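Local coordinates for protein possible thiamine biosynthesis enzyme (Candida albicans, PDB 2X7Q) that is of uncertain function, perhaps linked to thiamine biosynthesis, but has the two-lobed fold of periplasmic binding proteins and probably binds a small ligand between its lobes, at residues A[16-22]-A[66-71]; A[117-122]-A[170-175]. The protein carries 1 engineered substitution. One frame throughout, in Å; residues are numbered along the deposited sequence.

Contact 1: A[16-22]-A[66-71]; sequences TLKVAYI and EVDIAI
Val-19 and Ile-69 form a parallel bridge, as do Ala-20 and Ala-70, with the two strand segments inclined at 21° and joined through Ala-20 N to Ile-69 O (2.8 Å) and Ile-71 N to Ala-20 O (3.0 Å). Beyond Ile-71 a water extends the ladder, linking its carbonyl to Ile-22 N. At the other end Lys-18 O accepts from Asp-68 N (2.8 Å) and Ile-69 N (3.2 Å). Asp-68 returns a bond: Asp-68 OD2 takes Lys-18 N at 2.9 Å through its anti lone pair, nearly straight at 169°. The Lys-18 chain bends at chi3 (65°), laying its distal carbons over Glu-66 O and giving NZ a weak bond to it. On the face of Val-19 and Ile-69, Leu-17 CD2 presses on Ile-69 CD1 at a tight 3.5 Å, both residues packing against Phe-222 of helix 216-235. On the other face Ala-20 CB lies 3.9 Å from Val-67 CG1, beside helix 55-63. The Asp-68 carboxylate is buried but amply paired, since Lys-215 makes a salt bridge to OD2 and Ser-211 a hydrogen bond to OD1; the nearby positive charge would be expected to favour its ionised form.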
ATOM      1  N   THR A  16      -5.361   4.638 -24.075  1.00 16.00           N
ATOM      2  CA  THR A  16      -5.383   5.410 -22.838  1.00 16.37           C
ATOM      3  C   THR A  16      -5.304   4.490 -21.626  1.00 15.85           C
ATOM      4  O   THR A  16      -5.747   3.342 -21.675  1.00 15.03           O
ATOM      5  CB  THR A  16      -6.653   6.274 -22.735  1.00 16.20           C
ATOM      6  OG1 THR A  16      -6.759   7.106 -23.897  1.00 18.10           O
ATOM      7  CG2 THR A  16      -6.605   7.149 -21.491  1.00 16.68           C
ATOM      8  N   LEU A  17      -4.739   5.000 -20.537  1.00 15.53           N
ATOM      9  CA  LEU A  17      -4.515   4.189 -19.352  1.00 14.77           C
ATOM     10  C   LEU A  17      -5.003   4.900 -18.093  1.00 15.44           C
ATOM     11  O   LEU A  17      -4.480   5.953 -17.724  1.00 15.35           O
ATOM     12  CB  LEU A  17      -3.027   3.862 -19.224  1.00 15.64           C
ATOM     13  CG  LEU A  17      -2.654   2.553 -18.534  1.00 15.08           C
ATOM     14  CD1 LEU A  17      -3.197   1.375 -19.319  1.00 16.83           C
ATOM     15  CD2 LEU A  17      -1.145   2.455 -18.395  1.00 15.95           C
ATOM     16  N   LYS A  18      -6.008   4.324 -17.442  1.00 13.87           N
ATOM     17  CA  LYS A  18      -6.530   4.875 -16.198  1.00 14.13           C
ATOM     18  C   LYS A  18      -5.802   4.262 -15.004  1.00 12.62           C
ATOM     19  O   LYS A  18      -5.942   3.071 -14.724  1.00 12.69           O
ATOM     20  CB  LYS A  18      -8.035   4.627 -16.086  1.00 13.68           C
ATOM     21  CG  LYS A  18      -8.849   5.232 -17.216  1.00 17.26           C
ATOM     22  CD  LYS A  18     -10.343   5.085 -16.975  1.00 18.04           C
ATOM     23  CE  LYS A  18     -10.792   5.877 -15.761  0.87 18.16           C
ATOM     24  NZ  LYS A  18     -12.251   5.731 -15.502  0.71 18.28           N
ATOM     25  N   VAL A  19      -5.022   5.081 -14.307  1.00 12.69           N
ATOM     26  CA  VAL A  19      -4.207   4.597 -13.196  1.00 12.28           C
ATOM     27  C   VAL A  19      -4.737   5.079 -11.847  1.00 12.14           C
ATOM     28  O   VAL A  19      -4.798   6.282 -11.582  1.00 12.57           O
ATOM     29  CB  VAL A  19      -2.740   5.037 -13.351  1.00 12.36           C
ATOM     30  CG1 VAL A  19      -1.911   4.552 -12.175  1.00 12.83           C
ATOM     31  CG2 VAL A  19      -2.166   4.524 -14.664  1.00 11.57           C
ATOM     32  N   ALA A  20      -5.119   4.130 -10.997  1.00 11.63           N
ATOM     33  CA  ALA A  20      -5.604   4.446  -9.656  1.00 11.82           C
ATOM     34  C   ALA A  20      -4.449   4.483  -8.662  1.00 11.24           C
ATOM     35  O   ALA A  20      -3.650   3.550  -8.603  1.00 11.13           O
ATOM     36  CB  ALA A  20      -6.644   3.441  -9.217  1.00 12.04           C
ATOM     37  N   TYR A  21      -4.362   5.563  -7.893  1.00 11.61           N
ATOM     38  CA  TYR A  21      -3.293   5.727  -6.913  1.00 12.48           C
ATOM     39  C   TYR A  21      -3.830   6.266  -5.590  1.00 12.43           C
ATOM     40  O   TYR A  21      -4.955   6.766  -5.519  1.00 12.67           O
ATOM     41  CB  TYR A  21      -2.223   6.677  -7.451  1.00 11.39           C
ATOM     42  CG  TYR A  21      -2.635   8.134  -7.411  1.00 12.77           C
ATOM     43  CD1 TYR A  21      -2.225   8.964  -6.374  1.00 13.62           C
ATOM     44  CD2 TYR A  21      -3.433   8.678  -8.408  1.00 13.08           C
ATOM     45  CE1 TYR A  21      -2.597  10.296  -6.334  1.00 14.13           C
ATOM     46  CE2 TYR A  21      -3.809  10.006  -8.378  1.00 14.42           C
ATOM     47  CZ  TYR A  21      -3.390  10.811  -7.339  1.00 15.61           C
ATOM     48  OH  TYR A  21      -3.770  12.133  -7.314  1.00 15.40           O
ATOM     49  N   ILE A  22      -3.014   6.173  -4.547  1.00 11.42           N
ATOM     50  CA  ILE A  22      -3.378   6.707  -3.242  1.00 12.77           C
ATOM     51  C   ILE A  22      -2.567   7.964  -2.949  1.00 12.72           C
ATOM     52  O   ILE A  22      -1.339   7.927  -2.947  1.00 12.04           O
ATOM     53  CB  ILE A  22      -3.150   5.674  -2.126  1.00 11.48           C
ATOM     54  CG1 ILE A  22      -3.881   4.372  -2.454  1.00 13.17           C
ATOM     55  CG2 ILE A  22      -3.604   6.231  -0.783  1.00 14.03           C
ATOM     56  CD1 ILE A  22      -3.624   3.261  -1.466  1.00 14.17           C
ATOM     57  N   GLU A  66     -12.870  -0.076 -14.027  1.00 12.28           N
ATOM     58  CA  GLU A  66     -12.896   1.382 -14.007  1.00 13.65           C
ATOM     59  C   GLU A  66     -11.492   1.935 -14.210  1.00 13.01           C
ATOM     60  O   GLU A  66     -11.320   3.041 -14.719  1.00 14.58           O
ATOM     61  CB  GLU A  66     -13.489   1.896 -12.697  1.00 13.97           C
ATOM     62  CG  GLU A  66     -14.955   1.527 -12.502  1.00 15.80           C
ATOM     63  CD  GLU A  66     -15.536   2.109 -11.226  1.00 17.27           C
ATOM     64  OE1 GLU A  66     -15.324   3.315 -10.968  1.00 18.84           O
ATOM     65  OE2 GLU A  66     -16.205   1.361 -10.481  1.00 20.65           O
ATOM     66  N   VAL A  67     -10.493   1.152 -13.812  1.00 12.47           N
ATOM     67  CA  VAL A  67      -9.098   1.531 -13.998  1.00 13.27           C
ATOM     68  C   VAL A  67      -8.292   0.352 -14.530  1.00 12.58           C
ATOM     69  O   VAL A  67      -8.666  -0.805 -14.335  1.00 12.57           O
ATOM     70  CB  VAL A  67      -8.464   2.035 -12.691  1.00 12.50           C
ATOM     71  CG1 VAL A  67      -9.217   3.244 -12.164  1.00 12.87           C
ATOM     72  CG2 VAL A  67      -8.435   0.922 -11.654  1.00 12.55           C
ATOM     73  N   ASP A  68      -7.184   0.656 -15.196  1.00 12.72           N
ATOM     74  CA  ASP A  68      -6.337  -0.368 -15.793  1.00 12.13           C
ATOM     75  C   ASP A  68      -5.218  -0.793 -14.848  1.00 11.33           C
ATOM     76  O   ASP A  68      -4.835  -1.962 -14.810  1.00 11.82           O
ATOM     77  CB  ASP A  68      -5.743   0.140 -17.107  1.00 13.20           C
ATOM     78  CG  ASP A  68      -6.805   0.541 -18.111  1.00 13.89           C
ATOM     79  OD1 ASP A  68      -7.575  -0.338 -18.545  1.00 15.00           O
ATOM     80  OD2 ASP A  68      -6.867   1.735 -18.472  1.00 14.15           O
ATOM     81  N   ILE A  69      -4.701   0.163 -14.082  1.00 10.86           N
ATOM     82  CA  ILE A  69      -3.592  -0.097 -13.170  1.00 10.98           C
ATOM     83  C   ILE A  69      -3.867   0.474 -11.779  1.00 10.94           C
ATOM     84  O   ILE A  69      -4.523   1.509 -11.642  1.00 10.89           O
ATOM     85  CB  ILE A  69      -2.269   0.491 -13.714  1.00 11.91           C
ATOM     86  CG1 ILE A  69      -1.947  -0.099 -15.089  1.00 12.06           C
ATOM     87  CG2 ILE A  69      -1.127   0.241 -12.745  1.00 12.42           C
ATOM     88  CD1 ILE A  69      -0.629   0.371 -15.664  1.00 14.71           C
ATOM     89  N   ALA A  70      -3.363  -0.207 -10.752  1.00 10.99           N
ATOM     90  CA  ALA A  70      -3.509   0.254  -9.374  1.00 10.02           C
ATOM     91  C   ALA A  70      -2.189   0.154  -8.617  1.00 11.22           C
ATOM     92  O   ALA A  70      -1.511  -0.870  -8.680  1.00 11.31           O
ATOM     93  CB  ALA A  70      -4.597  -0.526  -8.660  1.00 11.19           C
ATOM     94  N   ILE A  71      -1.825   1.224  -7.915  1.00 10.74           N
ATOM     95  CA  ILE A  71      -0.620   1.234  -7.089  1.00 11.64           C
ATOM     96  C   ILE A  71      -1.016   1.183  -5.615  1.00 10.04           C
ATOM     97  O   ILE A  71      -1.384   2.205  -5.031  1.00  9.97           O
ATOM     98  CB  ILE A  71       0.217   2.507  -7.326  1.00 10.60           C
ATOM     99  CG1 ILE A  71       0.343   2.806  -8.822  1.00 13.24           C
ATOM    100  CG2 ILE A  71       1.591   2.376  -6.680  1.00 10.58           C
ATOM    101  CD1 ILE A  71       1.554   2.175  -9.478  1.00 13.69           C
TER
HETATM  102  O   HOH W   1      -0.477   4.809  -5.214  1.00 11.44           O

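Contact 2: A[117-122]-A[170-175]; sequences QLKRIG and GSDAFM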
ATOM      1  N   GLN A 117      -2.720  -5.052  25.764  1.00 14.21           N
ATOM      2  CA  GLN A 117      -3.980  -4.736  26.431  1.00 14.09           C
ATOM      3  C   GLN A 117      -5.117  -4.514  25.440  1.00 14.52           C
ATOM      4  O   GLN A 117      -6.256  -4.267  25.834  1.00 13.29           O
ATOM      5  CB  GLN A 117      -3.823  -3.495  27.310  1.00 13.80           C
ATOM      6  CG  GLN A 117      -2.905  -3.681  28.503  1.00 13.53           C
ATOM      7  CD  GLN A 117      -2.812  -2.435  29.362  1.00 14.78           C
ATOM      8  OE1 GLN A 117      -3.419  -2.354  30.430  1.00 13.49           O
ATOM      9  NE2 GLN A 117      -2.050  -1.452  28.896  1.00 14.35           N
ATOM     10  N   LEU A 118      -4.807  -4.616  24.152  1.00 14.33           N
ATOM     11  CA  LEU A 118      -5.785  -4.321  23.109  1.00 13.16           C
ATOM     12  C   LEU A 118      -6.846  -5.410  22.960  1.00 14.28           C
ATOM     13  O   LEU A 118      -6.533  -6.601  22.959  1.00 13.38           O
ATOM     14  CB  LEU A 118      -5.087  -4.082  21.767  1.00 13.60           C
ATOM     15  CG  LEU A 118      -4.047  -2.962  21.747  1.00 12.97           C
ATOM     16  CD1 LEU A 118      -3.531  -2.742  20.333  1.00 13.13           C
ATOM     17  CD2 LEU A 118      -4.629  -1.680  22.314  1.00 12.39           C
ATOM     18  N   LYS A 119      -8.101  -4.989  22.840  1.00 14.65           N
ATOM     19  CA  LYS A 119      -9.206  -5.907  22.601  1.00 14.15           C
ATOM     20  C   LYS A 119     -10.055  -5.418  21.431  1.00 13.89           C
ATOM     21  O   LYS A 119     -10.292  -6.153  20.474  1.00 15.15           O
ATOM     22  CB  LYS A 119     -10.067  -6.056  23.858  1.00 14.91           C
ATOM     23  CG  LYS A 119      -9.345  -6.683  25.045  1.00 15.83           C
ATOM     24  CD  LYS A 119      -8.713  -8.020  24.672  1.00 15.79           C
ATOM     25  CE  LYS A 119      -9.735  -8.989  24.104  1.00 15.05           C
ATOM     26  NZ  LYS A 119     -10.837  -9.274  25.051  1.00 21.57           N
ATOM     27  N   ARG A 120     -10.515  -4.174  21.519  1.00 12.61           N
ATOM     28  CA  ARG A 120     -11.288  -3.564  20.446  1.00 13.87           C
ATOM     29  C   ARG A 120     -10.361  -2.872  19.452  1.00 12.05           C
ATOM     30  O   ARG A 120      -9.683  -1.899  19.791  1.00 11.52           O
ATOM     31  CB  ARG A 120     -12.287  -2.555  21.013  1.00 12.83           C
ATOM     32  CG  ARG A 120     -13.370  -3.169  21.884  1.00 14.28           C
ATOM     33  CD  ARG A 120     -14.207  -2.100  22.553  1.00 13.55           C
ATOM     34  NE  ARG A 120     -13.422  -1.310  23.497  1.00 12.88           N
ATOM     35  CZ  ARG A 120     -13.868  -0.217  24.110  1.00 14.15           C
ATOM     36  NH1 ARG A 120     -15.092   0.230  23.883  1.00 13.40           N
ATOM     37  NH2 ARG A 120     -13.086   0.440  24.951  1.00 14.82           N
ATOM     38  N   ILE A 121     -10.339  -3.378  18.223  1.00 11.57           N
ATOM     39  CA  ILE A 121      -9.463  -2.838  17.190  1.00 11.80           C
ATOM     40  C   ILE A 121     -10.236  -2.067  16.127  1.00 11.83           C
ATOM     41  O   ILE A 121     -11.086  -2.629  15.436  1.00 12.38           O
ATOM     42  CB  ILE A 121      -8.650  -3.953  16.505  1.00 11.90           C
ATOM     43  CG1 ILE A 121      -7.812  -4.712  17.537  1.00 12.74           C
ATOM     44  CG2 ILE A 121      -7.762  -3.373  15.416  1.00 11.40           C
ATOM     45  CD1 ILE A 121      -6.846  -3.836  18.304  1.00 12.99           C
ATOM     46  N   GLY A 122      -9.934  -0.779  15.996  1.00 10.84           N
ATOM     47  CA  GLY A 122     -10.568   0.052  14.991  1.00 11.12           C
ATOM     48  C   GLY A 122      -9.862  -0.057  13.654  1.00 10.38           C
ATOM     49  O   GLY A 122      -8.638   0.065  13.575  1.00  9.47           O
ATOM     50  N   GLY A 170     -16.538   3.099  20.112  1.00 14.47           N
ATOM     51  CA  GLY A 170     -15.248   3.202  20.768  1.00 13.32           C
ATOM     52  C   GLY A 170     -14.289   2.092  20.388  1.00 13.97           C
ATOM     53  O   GLY A 170     -14.708   0.997  20.011  1.00 13.51           O
ATOM     54  N   SER A 171     -12.994   2.378  20.488  1.00 12.24           N
ATOM     55  CA  SER A 171     -11.960   1.391  20.196  1.00 13.12           C
ATOM     56  C   SER A 171     -10.789   1.555  21.159  1.00 12.05           C
ATOM     57  O   SER A 171     -10.613   2.615  21.761  1.00 10.85           O
ATOM     58  CB  SER A 171     -11.474   1.528  18.751  1.00 12.83           C
ATOM     59  OG  SER A 171     -12.523   1.281  17.832  1.00 15.81           O
ATOM     60  N   ASP A 172      -9.995   0.500  21.310  1.00 10.83           N
ATOM     61  CA  ASP A 172      -8.821   0.556  22.168  1.00 10.83           C
ATOM     62  C   ASP A 172      -7.611   1.083  21.406  1.00 10.59           C
ATOM     63  O   ASP A 172      -6.773   1.794  21.964  1.00  9.78           O
ATOM     64  CB  ASP A 172      -8.516  -0.822  22.763  1.00 11.22           C
ATOM     65  CG  ASP A 172      -9.535  -1.251  23.798  1.00 12.75           C
ATOM     66  OD1 ASP A 172     -10.258  -0.380  24.319  1.00 11.84           O
ATOM     67  OD2 ASP A 172      -9.610  -2.463  24.091  1.00 13.24           O
ATOM     68  N   ALA A 173      -7.531   0.738  20.125  1.00  9.94           N
ATOM     69  CA  ALA A 173      -6.415   1.166  19.289  1.00  9.61           C
ATOM     70  C   ALA A 173      -6.665   0.893  17.809  1.00 10.20           C
ATOM     71  O   ALA A 173      -7.528   0.091  17.450  1.00  9.73           O
ATOM     72  CB  ALA A 173      -5.128   0.492  19.735  1.00  9.79           C
ATOM     73  N   PHE A 174      -5.904   1.575  16.958  1.00  9.18           N
ATOM     74  CA  PHE A 174      -5.952   1.354  15.519  1.00  9.30           C
ATOM     75  C   PHE A 174      -4.539   1.457  14.954  1.00  9.33           C
ATOM     76  O   PHE A 174      -3.638   1.972  15.616  1.00  9.13           O
ATOM     77  CB  PHE A 174      -6.877   2.372  14.844  1.00 10.32           C
ATOM     78  CG  PHE A 174      -6.347   3.780  14.858  1.00  9.67           C
ATOM     79  CD1 PHE A 174      -6.590   4.616  15.935  1.00  9.87           C
ATOM     80  CD2 PHE A 174      -5.614   4.269  13.788  1.00 10.31           C
ATOM     81  CE1 PHE A 174      -6.108   5.913  15.948  1.00 10.31           C
ATOM     82  CE2 PHE A 174      -5.130   5.562  13.795  1.00 10.39           C
ATOM     83  CZ  PHE A 174      -5.376   6.385  14.876  1.00 10.81           C
HETATM   84  N   MSE A 175      -4.344   0.968  13.736  1.00  9.32           N
HETATM   85  CA  MSE A 175      -3.024   0.998  13.118  1.00  9.76           C
HETATM   86  C   MSE A 175      -3.037   1.823  11.833  1.00  9.65           C
HETATM   87  O   MSE A 175      -3.924   1.672  10.989  1.00  9.85           O
HETATM   88  CB  MSE A 175      -2.532  -0.424  12.841  1.00  9.77           C
HETATM   89  CG  MSE A 175      -2.468  -1.301  14.072  1.00 13.22           C
HETATM   90 SE   MSE A 175      -1.861  -3.105  13.696  1.00 21.61          SE
HETATM   91  CE  MSE A 175      -0.151  -2.682  12.887  1.00 13.16           C
TER
HETATM   92  O   HOH W   2      -8.504  -3.644  27.170  1.00 15.18           O
HETATM   93  O   HOH W   3     -11.929  -2.893  25.487  1.00 13.21           O
HETATM   94  O   HOH W   4      -6.163  -1.110  13.046  1.00 10.89           O
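With CG beside its own backbone N, chi1 -71° sets the Asp-172 carboxylate against the guanidinium of Arg-120, whose chain folds at chi3 (-65°) to bring that group across it. Arg-120 NH2 meets Asp-172 OD1 at 3.0 Å on the syn side but tilted out of the carboxylate plane, and NE adds a weak bond to the same oxygen. The two planar groups stand 76° apart, so the salt bridge is not a flat, two-pronged pair. Arg-109 makes a second salt bridge to OD1. The other oxygen serves the backbone: Asp-172 OD2 accepts Lys-119 N through its anti lone pair and Arg-120 N from above the carboxylate plane, each at 3.2 Å, while a water bound to it reaches Arg-120 NE through a weak bond. Arg-120 O takes Asp-172 N in return (2.9 Å).

These residues lead into neighbouring parallel strands, 120-123 and 173-177, of the second lobe's mixed sheet, in the core of the periplasmic binding protein fold. Here Gly-122 N bonds to Ala-173 O at 2.9 Å, and further along a water joins Gly-122 O to the amide of Met-175, a selenomethionine. Next to Asp-172 CB, Leu-118 spreads both methyls over Ala-173, Leu-118 CD2 coming within a tight 3.4 Å of Ala-173 CB; Val-103 of strand 100-106 packs against both residues. Phe-174 touches Gly-122 O through CB at 3.2 Å, but its ring leads away to pack on helix 155-162, among Phe-155, Leu-158 and Val-162.

In the fold
Contacts 1 and 2 occupy equivalent places in two five-stranded mixed sheets, each joining the middle strand of a parallel trio to its inner neighbour, next to an antiparallel strand. This is the repeated lobe architecture of periplasmic binding proteins, whose ligand cleft lies between the lobes, so each contact probably belongs to the framework of one lobe. Both use an aspartate just before the second strand to take main-chain N-H groups near the start of the first, one in contact 1 and two in contact 2, and a basic residue from outside pairs with each aspartate. The contacts lie on opposite sides of the chain's centre: their centres are 33 Å apart and their nearest atoms about 13 Å. A bound calcium ion lies about 10 Å from the Asp-68 side chain.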